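Local structure of endo-beta-1,4-mannanase (Alicyclobacillus acidocaldarius, 4CD8) at residues 204-209 against 262-267; 234-239 against 302-307; 105-110 against 121-126; 130-135 against 170-175. The protein hydrolyses internal beta-1,4-mannosidic linkages in mannan-type polysaccharides, as a family GH113 glycoside hydrolase built on a TIM barrel. All blocks are in the same frame, centred on the assembly; numbering follows the deposited sequence. Where two conformers were deposited one is given.

Contact 1. Residues 204-209 against 262-267; sequences YPIDRW and YEAMFA
Met265 lays CB and CG over one face of the Trp209 indole, with CG nearly above the six-membered ring, 3.9 Å from the centroid and 16° off the ring normal. This is a CH-pi contact, and its shortest reach is 3.7 Å from Met265 CG to Trp209 CH2. The two side chains run alongside each other in the same direction. SD follows as a Met-aromatic contact, oblique to the ring, 4.5 Å from the same centroid. The bend at the last torsion (chi3 78°) then turns the methyl away from the indole, and Met265 CE comes to rest over a face of the Phe266 ring. An unbranched, polarisable chain suits this place because it can run across one ring and still reach another. In the TIM barrel these residues join the loop after strand 197-201, at the start of helix 209-223, to helix 255-268, and both Trp209 and Met265 also touch Val232 of the intervening strand 227-232. Tyr204 CB lies over the opposite face of the indole, toward its rim, and the hydroxyl of that tyrosine is hydrogen-bonded to Glu186, Arg212 and the backbone N of Gly184. Nearer the surface, Ile206 CG2 meets Ala264 CB at 3.8 Å; the small alanine lets the loop come close to the helix, with 5.9 Å between Ile206 CA and Ala264 CA.

Contact 2. Residues 234-239 against 302-307; sequences CPSRSG and YGKPAE
A buried salt bridge and hydrogen-bond cluster round Lys304 pins the loop that follows barrel strand 227-232 to the start of helix 305-317, the last helix of the TIM barrel. Ser236, the centre of an inverse gamma turn, points its CB toward Lys304, and Lys304 NZ donates a hydrogen bond of 2.8 Å to Ser236 OG. A lysine suits the span because its chain, fully extended beyond CG (chi4 170°), covers most of the 8.6 Å between Ser236 CA and Lys304 CA. The aliphatic part packs on the way, with Lys304 CD 4.0 Å from Ser236 CB. The main partner of the ammonium is Asp296, in a salt bridge through OD2, while Cys300 O takes a further hydrogen bond; the carbonyls of Asp296 and Ser298 lie within hydrogen-bonding reach of Ser236 OG and share its hydroxyl. With three partners gripping NZ, the buried charge is probably well compensated. A methionine in place of Lys304 would probably leave the Asp296 carboxylate without its countercharge and Ser236 OG and Cys300 O without their donor. The neighbouring Pro235 touches Tyr299, which lines the pocket of the bound mannoimidazole-type inhibitor. On either side of the lysine in sequence, Gly303 N and Glu307 OE1 are joined by a hydrogen bond of 2.8 Å, with an angle of 159° at the hydrogen.

Contact 3. Residues 105-110 against 121-126; sequences GEIRFE and EAWFGS
Trp123 leaves helix 120-140 with its CG trans to the backbone nitrogen (chi1 179°), which sends the indole out toward the 105-110 loop, where Ile107 and Phe109 meet it. In Ile107 the longer branch is set between backbone N and carbonyl carbon (chi1 68°), and this turns CD1 onto one face of the indole. The methyl stands 3.3 Å above the ring plane, off centre, and comes within 3.4 Å of Trp123 CE2. It is a close CH-pi contact, and an isoleucine fits because its long branch delivers a methyl end-on to the broad face. Phe109 crosses the tryptophan side chain at about a right angle and touches nearer its root, with Phe109 CZ 3.4 Å from Trp123 CB. The two rings are roughly parallel, at 29°, but slid so far apart that they barely overlap. The CZ3 of Trp123 lies over the centre of the ring of the next residue, Phe124. Around this group, Trp123 stacks with Tyr127, Phe109 meets Trp120 edge-to-face, and Met55 of strand 46-55 touches both Ile107 and Trp123. The loop follows directly on Arg104, which lines the pockets of both bound ligands, beta-D-mannopyranose and the imidazole inhibitor, and so joins that rim of the TIM barrel to its outer helix. With alanine in place of Trp123, Ile107 CD1 would probably lose the face it rests on and Phe109 the side chain it packs against. The meeting groups are apolar apart from the indole NE1, whose N-H is hydrogen-bonded elsewhere, so the attraction is mostly dispersion and exclusion of water.

Contact 4. Residues 130-135 against 170-175; sequences MMAHYA and RTEYDG
Ala132 is the first of residues 130-135 to meet 170-175, where two neighbouring outer helices of the TIM barrel, 120-140 and 159-172, come together. Its carbonyl makes the nearest approach: Glu172 CG lies 3.9 Å from Ala132 O. The first torsion of the glutamate brings CG there (chi1 -61°, CG anti to the carbonyl carbon) and the chain then bends at chi2, so that the aliphatic part of a long polar side chain covers the helix backbone at the margin of the contact. Tyr134 packs inward on the barrel strands. Ala135, one turn after Ala132, carries the centre of the contact. Its methyl meets two beta carbons, with Ala135 CB 3.9 Å from Glu172 CB and also 3.9 Å from Tyr173 CB. A small side chain suits a place where the backbones come this near, with Ala135 CA and Tyr173 CA 5.5 Å apart. Ala135 also touches Phe146 and Val169, so it fills the angle between the helix pair and strand 145-150. Its carbonyl is used as well, Ala135 O lying 3.6 Å from Tyr173 CD1, oblique to the ring. Tyr173 swings its ring along the helix with CG trans to the backbone N (chi1 179°), and its hydroxyl finds a hydrogen bond at Cys143 O, beyond the end of helix 120-140. Gly175 completes the turn beside this ring: its backbone N lies 3.3 Å above the plane of the Tyr173 ring, toward its rim, and a beta carbon on it would come 2.1 Å from Tyr173 OH.

From the N terminus, contact 3 comes first and closes a short loop of ten residues, folding 105-110 back on the start of helix 120-140. Contact 4 follows in series on the same helix, where 130-135 receives the end of helix 159-172; the two centres are about 20 Å apart. On the other half of the barrel, contacts 1 and 2 cross: 234-239 lies between 204-209 and 262-267 in sequence and pairs with 302-307. These two also touch, through Tyr262 CD2 and Ala306 CB at 3.8 Å, joining helices 255-268 and 305-317. Contacts 1 and 4 lie on opposite sides of the chain's centre.

Contact 1. Residues 204-209 against 262-267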
loop_
_atom_site.group_PDB
_atom_site.type_symbol
_atom_site.label_atom_id
_atom_site.label_comp_id
_atom_site.label_asym_id
_atom_site.label_seq_id
_atom_site.Cartn_x
_atom_site.Cartn_y
_atom_site.Cartn_z
ATOM N N TYR A 204 -9.251 -1.142 -9.997
ATOM C CA TYR A 204 -10.109 -0.899 -11.134
ATOM C C TYR A 204 -10.888 -2.193 -11.409
ATOM O O TYR A 204 -10.281 -3.278 -11.441
ATOM C CB TYR A 204 -9.289 -0.447 -12.348
ATOM C CG TYR A 204 -8.651 0.907 -12.099
ATOM C CD1 TYR A 204 -9.431 2.051 -12.028
ATOM C CD2 TYR A 204 -7.283 1.029 -11.881
ATOM C CE1 TYR A 204 -8.868 3.305 -11.770
ATOM C CE2 TYR A 204 -6.705 2.272 -11.623
ATOM C CZ TYR A 204 -7.507 3.398 -11.551
ATOM O OH TYR A 204 -6.995 4.647 -11.299
ATOM N N PRO A 205 -12.229 -2.077 -11.584
ATOM C CA PRO A 205 -13.002 -3.246 -11.958
ATOM C C PRO A 205 -12.454 -3.836 -13.259
ATOM O O PRO A 205 -11.876 -3.103 -14.084
ATOM C CB PRO A 205 -14.409 -2.681 -12.170
ATOM C CG PRO A 205 -14.494 -1.495 -11.271
ATOM C CD PRO A 205 -13.099 -0.905 -11.338
ATOM N N ILE A 206 -12.617 -5.148 -13.424
ATOM C CA ILE A 206 -12.144 -5.861 -14.614
ATOM C C ILE A 206 -12.456 -5.073 -15.913
ATOM O O ILE A 206 -11.584 -4.897 -16.771
ATOM C CB ILE A 206 -12.756 -7.284 -14.672
ATOM C CG1 ILE A 206 -12.115 -8.170 -13.583
ATOM C CG2 ILE A 206 -12.587 -7.911 -16.065
ATOM C CD1 ILE A 206 -12.920 -9.407 -13.223
ATOM N N ASP A 207 -13.695 -4.589 -16.030
ATOM C CA ASP A 207 -14.190 -3.921 -17.243
ATOM C C ASP A 207 -13.567 -2.561 -17.546
ATOM O O ASP A 207 -13.716 -2.049 -18.666
ATOM C CB ASP A 207 -15.712 -3.713 -17.147
ATOM N N ARG A 208 -12.868 -1.992 -16.571
ATOM C CA ARG A 208 -12.434 -0.607 -16.601
ATOM C C ARG A 208 -10.938 -0.472 -16.947
ATOM O O ARG A 208 -10.462 0.623 -17.256
ATOM C CB ARG A 208 -12.742 0.025 -15.243
ATOM N N TRP A 209 -10.204 -1.579 -16.919
ATOM C CA TRP A 209 -8.745 -1.525 -17.048
ATOM C C TRP A 209 -8.298 -0.898 -18.349
ATOM O O TRP A 209 -7.551 0.090 -18.341
ATOM C CB TRP A 209 -8.110 -2.916 -16.874
ATOM C CG TRP A 209 -7.898 -3.251 -15.430
ATOM C CD1 TRP A 209 -8.717 -4.008 -14.620
ATOM C CD2 TRP A 209 -6.821 -2.779 -14.589
ATOM N NE1 TRP A 209 -8.195 -4.037 -13.337
ATOM C CE2 TRP A 209 -7.042 -3.287 -13.291
ATOM C CE3 TRP A 209 -5.689 -1.998 -14.818
ATOM C CZ2 TRP A 209 -6.178 -3.034 -12.236
ATOM C CZ3 TRP A 209 -4.855 -1.743 -13.785
ATOM C CH2 TRP A 209 -5.091 -2.233 -12.498
ATOM N N TYR A 262 -6.751 -10.740 -12.153
ATOM C CA TYR A 262 -5.288 -10.641 -12.450
ATOM C C TYR A 262 -5.036 -10.758 -13.954
ATOM O O TYR A 262 -4.259 -9.977 -14.529
ATOM C CB TYR A 262 -4.489 -11.692 -11.655
ATOM C CG TYR A 262 -4.150 -11.216 -10.246
ATOM C CD1 TYR A 262 -3.009 -10.439 -9.998
ATOM C CD2 TYR A 262 -4.981 -11.497 -9.177
ATOM C CE1 TYR A 262 -2.711 -9.997 -8.729
ATOM C CE2 TYR A 262 -4.708 -11.059 -7.901
ATOM C CZ TYR A 262 -3.579 -10.297 -7.673
ATOM O OH TYR A 262 -3.303 -9.861 -6.417
ATOM N N GLU A 263 -5.725 -11.685 -14.621
ATOM C CA GLU A 263 -5.602 -11.793 -16.093
ATOM C C GLU A 263 -5.947 -10.466 -16.785
ATOM O O GLU A 263 -5.171 -9.984 -17.663
ATOM C CB GLU A 263 -6.440 -12.954 -16.638
ATOM C CG GLU A 263 -5.914 -14.312 -16.202
ATOM C CD GLU A 263 -4.689 -14.810 -16.977
ATOM O OE1 GLU A 263 -4.015 -14.028 -17.669
ATOM O OE2 GLU A 263 -4.385 -16.018 -16.877
ATOM N N ALA A 264 -7.040 -9.832 -16.360
ATOM C CA ALA A 264 -7.480 -8.582 -16.994
ATOM C C ALA A 264 -6.487 -7.448 -16.784
ATOM O O ALA A 264 -6.216 -6.666 -17.702
ATOM C CB ALA A 264 -8.859 -8.166 -16.498
ATOM N N MET A 265 -5.968 -7.361 -15.567
ATOM C CA MET A 265 -4.987 -6.357 -15.233
ATOM C C MET A 265 -3.710 -6.546 -16.056
ATOM O O MET A 265 -3.257 -5.594 -16.711
ATOM C CB MET A 265 -4.679 -6.400 -13.741
ATOM C CG MET A 265 -3.520 -5.496 -13.388
ATOM S SD MET A 265 -3.193 -5.549 -11.642
ATOM C CE MET A 265 -2.315 -7.093 -11.495
ATOM N N PHE A 266 -3.138 -7.746 -16.039
ATOM C CA PHE A 266 -1.922 -8.010 -16.820
ATOM C C PHE A 266 -2.154 -7.822 -18.305
ATOM O O PHE A 266 -1.284 -7.241 -18.988
ATOM C CB PHE A 266 -1.350 -9.391 -16.536
ATOM C CG PHE A 266 -0.820 -9.557 -15.119
ATOM C CD1 PHE A 266 0.060 -8.640 -14.566
ATOM C CD2 PHE A 266 -1.194 -10.637 -14.354
ATOM C CE1 PHE A 266 0.565 -8.820 -13.277
ATOM C CE2 PHE A 266 -0.699 -10.815 -13.081
ATOM C CZ PHE A 266 0.170 -9.905 -12.533
ATOM N N ALA A 267 -3.326 -8.200 -18.817
ATOM C CA ALA A 267 -3.587 -8.019 -20.256
ATOM C C ALA A 267 -3.634 -6.545 -20.621
ATOM O O ALA A 267 -3.185 -6.145 -21.721
ATOM C CB ALA A 267 -4.895 -8.690 -20.674
#

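Contact 2. Residues 234-239 against 302-307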
loop_
_atom_site.group_PDB
_atom_site.type_symbol
_atom_site.label_atom_id
_atom_site.label_comp_id
_atom_site.label_asym_id
_atom_site.label_seq_id
_atom_site.Cartn_x
_atom_site.Cartn_y
_atom_site.Cartn_z
ATOM N N CYS A 234 -7.555 -8.385 -5.596
ATOM C CA CYS A 234 -8.967 -8.736 -5.661
ATOM C C CYS A 234 -9.189 -9.938 -4.751
ATOM O O CYS A 234 -8.401 -10.886 -4.772
ATOM C CB CYS A 234 -9.349 -9.082 -7.096
ATOM S SG CYS A 234 -11.092 -9.445 -7.398
ATOM N N PRO A 235 -10.276 -9.921 -3.968
ATOM C CA PRO A 235 -10.615 -11.109 -3.187
ATOM C C PRO A 235 -11.078 -12.265 -4.046
ATOM O O PRO A 235 -11.637 -12.061 -5.123
ATOM C CB PRO A 235 -11.785 -10.656 -2.299
ATOM C CG PRO A 235 -11.814 -9.176 -2.386
ATOM C CD PRO A 235 -11.208 -8.817 -3.716
ATOM N N SER A 236 -10.843 -13.476 -3.556
ATOM C CA SER A 236 -11.389 -14.674 -4.194
ATOM C C SER A 236 -12.829 -14.906 -3.733
ATOM O O SER A 236 -13.133 -15.886 -3.043
ATOM C CB SER A 236 -10.484 -15.862 -3.900
ATOM O OG SER A 236 -10.175 -15.905 -2.534
ATOM N N ARG A 237 -13.693 -13.980 -4.143
ATOM C CA ARG A 237 -15.130 -14.066 -3.892
ATOM C C ARG A 237 -15.895 -13.741 -5.169
ATOM O O ARG A 237 -15.416 -12.962 -6.053
ATOM C CB ARG A 237 -15.560 -13.083 -2.803
ATOM C CG ARG A 237 -14.831 -13.250 -1.491
ATOM C CD ARG A 237 -15.427 -12.305 -0.463
ATOM N NE ARG A 237 -14.825 -12.494 0.844
ATOM C CZ ARG A 237 -15.357 -12.056 1.983
ATOM N NH1 ARG A 237 -16.514 -11.408 1.982
ATOM N NH2 ARG A 237 -14.734 -12.274 3.126
ATOM N N SER A 238 -17.065 -14.342 -5.271
ATOM C CA SER A 238 -17.910 -14.177 -6.423
ATOM C C SER A 238 -18.265 -12.712 -6.648
ATOM O O SER A 238 -18.597 -12.000 -5.698
ATOM C CB SER A 238 -19.203 -14.997 -6.240
ATOM O OG SER A 238 -19.794 -15.231 -7.486
ATOM N N GLY A 239 -18.156 -12.268 -7.904
ATOM C CA GLY A 239 -18.496 -10.889 -8.279
ATOM C C GLY A 239 -17.450 -9.829 -7.906
ATOM O O GLY A 239 -17.579 -8.660 -8.289
ATOM N N TYR A 302 -2.033 -16.950 -2.461
ATOM C CA TYR A 302 -1.335 -18.194 -2.104
ATOM C C TYR A 302 -2.232 -19.400 -2.235
ATOM O O TYR A 302 -3.316 -19.428 -1.642
ATOM C CB TYR A 302 -0.878 -18.112 -0.663
ATOM C CG TYR A 302 0.026 -19.206 -0.172
ATOM C CD1 TYR A 302 1.236 -19.474 -0.799
ATOM C CD2 TYR A 302 -0.316 -19.962 0.963
ATOM C CE1 TYR A 302 2.074 -20.466 -0.329
ATOM C CE2 TYR A 302 0.526 -20.941 1.446
ATOM C CZ TYR A 302 1.714 -21.200 0.783
ATOM O OH TYR A 302 2.557 -22.181 1.228
ATOM N N GLY A 303 -1.776 -20.359 -3.029
ATOM C CA GLY A 303 -2.486 -21.606 -3.223
ATOM C C GLY A 303 -3.716 -21.539 -4.130
ATOM O O GLY A 303 -4.460 -22.512 -4.240
ATOM N N LYS A 304 -3.883 -20.401 -4.814
ATOM C CA LYS A 304 -4.981 -20.158 -5.745
ATOM C C LYS A 304 -4.474 -20.022 -7.175
ATOM O O LYS A 304 -3.271 -19.832 -7.387
ATOM C CB LYS A 304 -5.735 -18.884 -5.334
ATOM C CG LYS A 304 -6.257 -18.953 -3.895
ATOM C CD LYS A 304 -6.919 -17.670 -3.433
ATOM C CE LYS A 304 -7.266 -17.783 -1.957
ATOM N NZ LYS A 304 -7.718 -16.482 -1.357
ATOM N N PRO A 305 -5.384 -20.106 -8.162
ATOM C CA PRO A 305 -4.915 -19.971 -9.541
ATOM C C PRO A 305 -4.243 -18.622 -9.815
ATOM O O PRO A 305 -3.307 -18.565 -10.613
ATOM C CB PRO A 305 -6.187 -20.196 -10.405
ATOM C CG PRO A 305 -7.305 -20.461 -9.449
ATOM C CD PRO A 305 -6.757 -20.633 -8.071
ATOM N N ALA A 306 -4.648 -17.560 -9.123
ATOM C CA ALA A 306 -3.949 -16.269 -9.314
ATOM C C ALA A 306 -2.473 -16.337 -8.987
ATOM O O ALA A 306 -1.655 -15.558 -9.574
ATOM C CB ALA A 306 -4.590 -15.173 -8.496
ATOM N N GLU A 307 -2.086 -17.223 -8.073
ATOM C CA GLU A 307 -0.642 -17.379 -7.766
ATOM C C GLU A 307 0.124 -17.734 -9.035
ATOM O O GLU A 307 1.222 -17.155 -9.300
ATOM C CB GLU A 307 -0.407 -18.431 -6.664
ATOM C CG GLU A 307 1.066 -18.723 -6.405
ATOM C CD GLU A 307 1.303 -19.816 -5.373
ATOM O OE1 GLU A 307 0.331 -20.319 -4.811
ATOM O OE2 GLU A 307 2.478 -20.189 -5.131
#

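Contact 3. Residues 105-110 against 121-126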
loop_
_atom_site.group_PDB
_atom_site.type_symbol
_atom_site.label_atom_id
_atom_site.label_comp_id
_atom_site.label_asym_id
_atom_site.label_seq_id
_atom_site.Cartn_x
_atom_site.Cartn_y
_atom_site.Cartn_z
ATOM N N GLY A 105 -9.879 8.052 3.606
ATOM C CA GLY A 105 -10.077 9.051 2.555
ATOM C C GLY A 105 -11.202 10.040 2.783
ATOM O O GLY A 105 -11.446 10.921 1.962
ATOM N N GLU A 106 -11.917 9.894 3.905
ATOM C CA GLU A 106 -13.057 10.758 4.220
ATOM C C GLU A 106 -12.912 11.504 5.545
ATOM O O GLU A 106 -13.846 12.162 6.003
ATOM C CB GLU A 106 -14.360 9.909 4.225
ATOM C CG GLU A 106 -14.915 9.696 2.832
ATOM C CD GLU A 106 -16.047 8.676 2.781
ATOM O OE1 GLU A 106 -16.699 8.388 3.831
ATOM O OE2 GLU A 106 -16.267 8.157 1.665
ATOM N N ILE A 107 -11.715 11.492 6.138
ATOM C CA ILE A 107 -11.493 12.304 7.337
ATOM C C ILE A 107 -11.682 13.781 7.030
ATOM O O ILE A 107 -11.450 14.239 5.916
ATOM C CB ILE A 107 -10.150 12.020 8.013
ATOM C CG1 ILE A 107 -8.962 12.461 7.174
ATOM C CG2 ILE A 107 -10.073 10.531 8.324
ATOM C CD1 ILE A 107 -7.659 12.413 7.948
ATOM N N ARG A 108 -12.203 14.517 7.999
ATOM C CA ARG A 108 -12.506 15.920 7.778
ATOM C C ARG A 108 -12.597 16.687 9.073
ATOM O O ARG A 108 -13.055 16.157 10.060
ATOM C CB ARG A 108 -13.815 16.082 6.980
ATOM C CG ARG A 108 -14.171 17.531 6.727
ATOM C CD ARG A 108 -15.153 17.679 5.595
ATOM N NE ARG A 108 -14.562 17.247 4.330
ATOM C CZ ARG A 108 -14.992 17.629 3.131
ATOM N NH1 ARG A 108 -16.016 18.473 3.022
ATOM N NH2 ARG A 108 -14.393 17.162 2.033
ATOM N N PHE A 109 -12.200 17.966 9.030
ATOM C CA PHE A 109 -12.118 18.833 10.220
ATOM C C PHE A 109 -12.925 20.107 10.095
ATOM O O PHE A 109 -13.078 20.646 9.004
ATOM C CB PHE A 109 -10.669 19.115 10.530
ATOM C CG PHE A 109 -9.930 17.856 10.786
ATOM C CD1 PHE A 109 -10.016 17.262 12.015
ATOM C CD2 PHE A 109 -9.313 17.169 9.753
ATOM C CE1 PHE A 109 -9.442 16.039 12.234
ATOM C CE2 PHE A 109 -8.724 15.942 9.967
ATOM C CZ PHE A 109 -8.799 15.374 11.219
ATOM N N GLU A 110 -13.462 20.559 11.241
ATOM C CA GLU A 110 -14.275 21.786 11.336
ATOM C C GLU A 110 -13.526 23.039 10.876
ATOM O O GLU A 110 -14.135 23.971 10.335
ATOM C CB GLU A 110 -14.766 21.989 12.785
ATOM N N GLU A 121 -4.794 21.585 10.413
ATOM C CA GLU A 121 -3.452 21.863 10.925
ATOM C C GLU A 121 -3.067 20.905 12.033
ATOM O O GLU A 121 -1.999 20.313 12.061
ATOM C CB GLU A 121 -3.361 23.293 11.455
ATOM C CG GLU A 121 -1.952 23.669 11.903
ATOM C CD GLU A 121 -1.788 25.103 12.330
ATOM O OE1 GLU A 121 -2.742 25.918 12.296
ATOM O OE2 GLU A 121 -0.639 25.424 12.673
ATOM N N ALA A 122 -4.003 20.726 12.969
ATOM C CA ALA A 122 -3.715 19.841 14.069
ATOM C C ALA A 122 -3.550 18.383 13.618
ATOM O O ALA A 122 -2.676 17.667 14.109
ATOM C CB ALA A 122 -4.786 19.943 15.113
ATOM N N TRP A 123 -4.414 17.936 12.703
ATOM C CA TRP A 123 -4.307 16.570 12.210
ATOM C C TRP A 123 -2.981 16.372 11.483
ATOM O O TRP A 123 -2.299 15.383 11.714
ATOM C CB TRP A 123 -5.470 16.197 11.301
ATOM C CG TRP A 123 -5.335 14.801 10.786
ATOM C CD1 TRP A 123 -5.653 13.633 11.453
ATOM C CD2 TRP A 123 -4.689 14.401 9.567
ATOM N NE1 TRP A 123 -5.293 12.545 10.689
ATOM C CE2 TRP A 123 -4.717 12.996 9.522
ATOM C CE3 TRP A 123 -4.118 15.108 8.488
ATOM C CZ2 TRP A 123 -4.174 12.276 8.474
ATOM C CZ3 TRP A 123 -3.601 14.378 7.408
ATOM C CH2 TRP A 123 -3.635 12.983 7.417
ATOM N N PHE A 124 -2.613 17.344 10.638
ATOM C CA PHE A 124 -1.350 17.217 9.956
ATOM C C PHE A 124 -0.161 17.228 10.924
ATOM O O PHE A 124 0.865 16.595 10.647
ATOM C CB PHE A 124 -1.191 18.294 8.895
ATOM C CG PHE A 124 -1.641 17.878 7.532
ATOM C CD1 PHE A 124 -0.807 17.144 6.697
ATOM C CD2 PHE A 124 -2.887 18.216 7.067
ATOM C CE1 PHE A 124 -1.226 16.754 5.453
ATOM C CE2 PHE A 124 -3.305 17.827 5.808
ATOM C CZ PHE A 124 -2.467 17.110 4.998
ATOM N N GLY A 125 -0.292 17.933 12.054
ATOM C CA GLY A 125 0.747 17.869 13.076
ATOM C C GLY A 125 0.902 16.459 13.614
ATOM O O GLY A 125 1.983 15.930 13.724
ATOM N N SER A 126 -0.228 15.842 13.960
ATOM C CA SER A 126 -0.188 14.476 14.469
ATOM C C SER A 126 0.342 13.512 13.411
ATOM O O SER A 126 1.138 12.636 13.711
ATOM C CB SER A 126 -1.584 14.009 14.828
ATOM O OG SER A 126 -2.147 14.792 15.853
#

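Contact 4. Residues 130-135 against 170-175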
loop_
_atom_site.group_PDB
_atom_site.type_symbol
_atom_site.label_atom_id
_atom_site.label_comp_id
_atom_site.label_asym_id
_atom_site.label_seq_id
_atom_site.Cartn_x
_atom_site.Cartn_y
_atom_site.Cartn_z
ATOM N N MET A 130 3.808 11.237 13.167
ATOM C CA MET A 130 3.827 9.839 12.885
ATOM C C MET A 130 4.720 9.471 11.686
ATOM O O MET A 130 5.514 8.542 11.795
ATOM C CB MET A 130 2.404 9.392 12.612
ATOM C CG MET A 130 2.256 7.905 12.420
ATOM S SD MET A 130 0.626 7.280 12.129
ATOM C CE MET A 130 0.333 7.567 10.419
ATOM N N MET A 131 4.568 10.184 10.565
ATOM C CA MET A 131 5.362 9.878 9.375
ATOM C C MET A 131 6.850 10.117 9.613
ATOM O O MET A 131 7.682 9.330 9.160
ATOM C CB MET A 131 4.923 10.709 8.171
ATOM C CG MET A 131 3.542 10.416 7.634
ATOM S SD MET A 131 3.384 8.717 7.084
ATOM C CE MET A 131 2.586 8.212 8.452
ATOM N N ALA A 132 7.177 11.204 10.310
ATOM C CA ALA A 132 8.586 11.496 10.632
ATOM C C ALA A 132 9.197 10.375 11.464
ATOM O O ALA A 132 10.319 9.934 11.243
ATOM C CB ALA A 132 8.647 12.796 11.375
ATOM N N HIS A 133 8.409 9.883 12.439
ATOM C CA HIS A 133 8.871 8.796 13.294
ATOM C C HIS A 133 9.174 7.556 12.469
ATOM O O HIS A 133 10.217 6.931 12.649
ATOM C CB HIS A 133 7.836 8.441 14.377
ATOM C CG HIS A 133 8.199 7.222 15.157
ATOM N ND1 HIS A 133 9.066 7.256 16.223
ATOM C CD2 HIS A 133 7.863 5.920 14.988
ATOM C CE1 HIS A 133 9.239 6.032 16.688
ATOM N NE2 HIS A 133 8.518 5.201 15.958
ATOM N N TYR A 134 8.239 7.175 11.582
ATOM C CA TYR A 134 8.436 5.967 10.809
ATOM C C TYR A 134 9.400 6.124 9.653
ATOM O O TYR A 134 10.037 5.153 9.315
ATOM C CB TYR A 134 7.113 5.309 10.413
ATOM C CG TYR A 134 6.389 4.753 11.638
ATOM C CD1 TYR A 134 6.914 3.704 12.362
ATOM C CD2 TYR A 134 5.204 5.334 12.078
ATOM C CE1 TYR A 134 6.262 3.188 13.484
ATOM C CE2 TYR A 134 4.548 4.821 13.176
ATOM C CZ TYR A 134 5.102 3.777 13.890
ATOM O OH TYR A 134 4.449 3.293 14.991
ATOM N N ALA A 135 9.573 7.354 9.178
ATOM C CA ALA A 135 10.579 7.618 8.139
ATOM C C ALA A 135 11.971 7.371 8.719
ATOM O O ALA A 135 12.825 6.772 8.056
ATOM C CB ALA A 135 10.472 9.058 7.621
ATOM N N ARG A 170 11.749 13.898 4.292
ATOM C CA ARG A 170 13.034 13.933 3.596
ATOM C C ARG A 170 14.191 14.214 4.553
ATOM O O ARG A 170 15.312 13.771 4.306
ATOM C CB ARG A 170 12.997 14.984 2.520
ATOM C CG ARG A 170 12.067 14.724 1.357
ATOM C CD ARG A 170 12.458 13.565 0.475
ATOM N NE ARG A 170 11.751 13.645 -0.800
ATOM C CZ ARG A 170 11.806 12.729 -1.760
ATOM N NH1 ARG A 170 12.551 11.654 -1.617
ATOM N NH2 ARG A 170 11.125 12.921 -2.883
ATOM N N THR A 171 13.931 14.924 5.649
ATOM C CA THR A 171 15.001 15.174 6.649
ATOM C C THR A 171 15.435 13.893 7.363
ATOM O O THR A 171 16.579 13.803 7.868
ATOM C CB THR A 171 14.660 16.291 7.685
ATOM O OG1 THR A 171 13.678 15.844 8.642
ATOM C CG2 THR A 171 14.169 17.552 7.013
ATOM N N GLU A 172 14.487 12.935 7.432
ATOM C CA GLU A 172 14.629 11.714 8.224
ATOM C C GLU A 172 14.959 10.487 7.408
ATOM O O GLU A 172 15.268 9.435 7.967
ATOM C CB GLU A 172 13.307 11.432 8.972
ATOM C CG GLU A 172 12.883 12.512 9.949
ATOM C CD GLU A 172 13.737 12.594 11.205
ATOM O OE1 GLU A 172 14.608 11.735 11.418
ATOM O OE2 GLU A 172 13.538 13.552 12.009
ATOM N N TYR A 173 14.877 10.625 6.077
ATOM C CA TYR A 173 14.894 9.453 5.223
ATOM C C TYR A 173 15.439 9.807 3.831
ATOM O O TYR A 173 14.930 10.723 3.204
ATOM C CB TYR A 173 13.450 8.901 5.134
ATOM C CG TYR A 173 13.352 7.693 4.242
ATOM C CD1 TYR A 173 13.858 6.464 4.639
ATOM C CD2 TYR A 173 12.783 7.795 2.990
ATOM C CE1 TYR A 173 13.779 5.366 3.815
ATOM C CE2 TYR A 173 12.692 6.696 2.144
ATOM C CZ TYR A 173 13.191 5.487 2.568
ATOM O OH TYR A 173 13.155 4.373 1.770
ATOM N N ASP A 174 16.398 9.000 3.368
ATOM C CA ASP A 174 17.150 9.254 2.137
ATOM C C ASP A 174 16.699 8.378 0.960
ATOM O O ASP A 174 17.192 8.522 -0.152
ATOM C CB ASP A 174 18.647 8.977 2.356
ATOM C CG ASP A 174 19.238 9.804 3.463
ATOM O OD1 ASP A 174 18.931 11.017 3.531
ATOM O OD2 ASP A 174 20.025 9.242 4.272
ATOM N N GLY A 175 15.741 7.466 1.196
ATOM C CA GLY A 175 15.357 6.501 0.173
ATOM C C GLY A 175 14.270 7.004 -0.741
ATOM O O GLY A 175 13.946 8.198 -0.763
#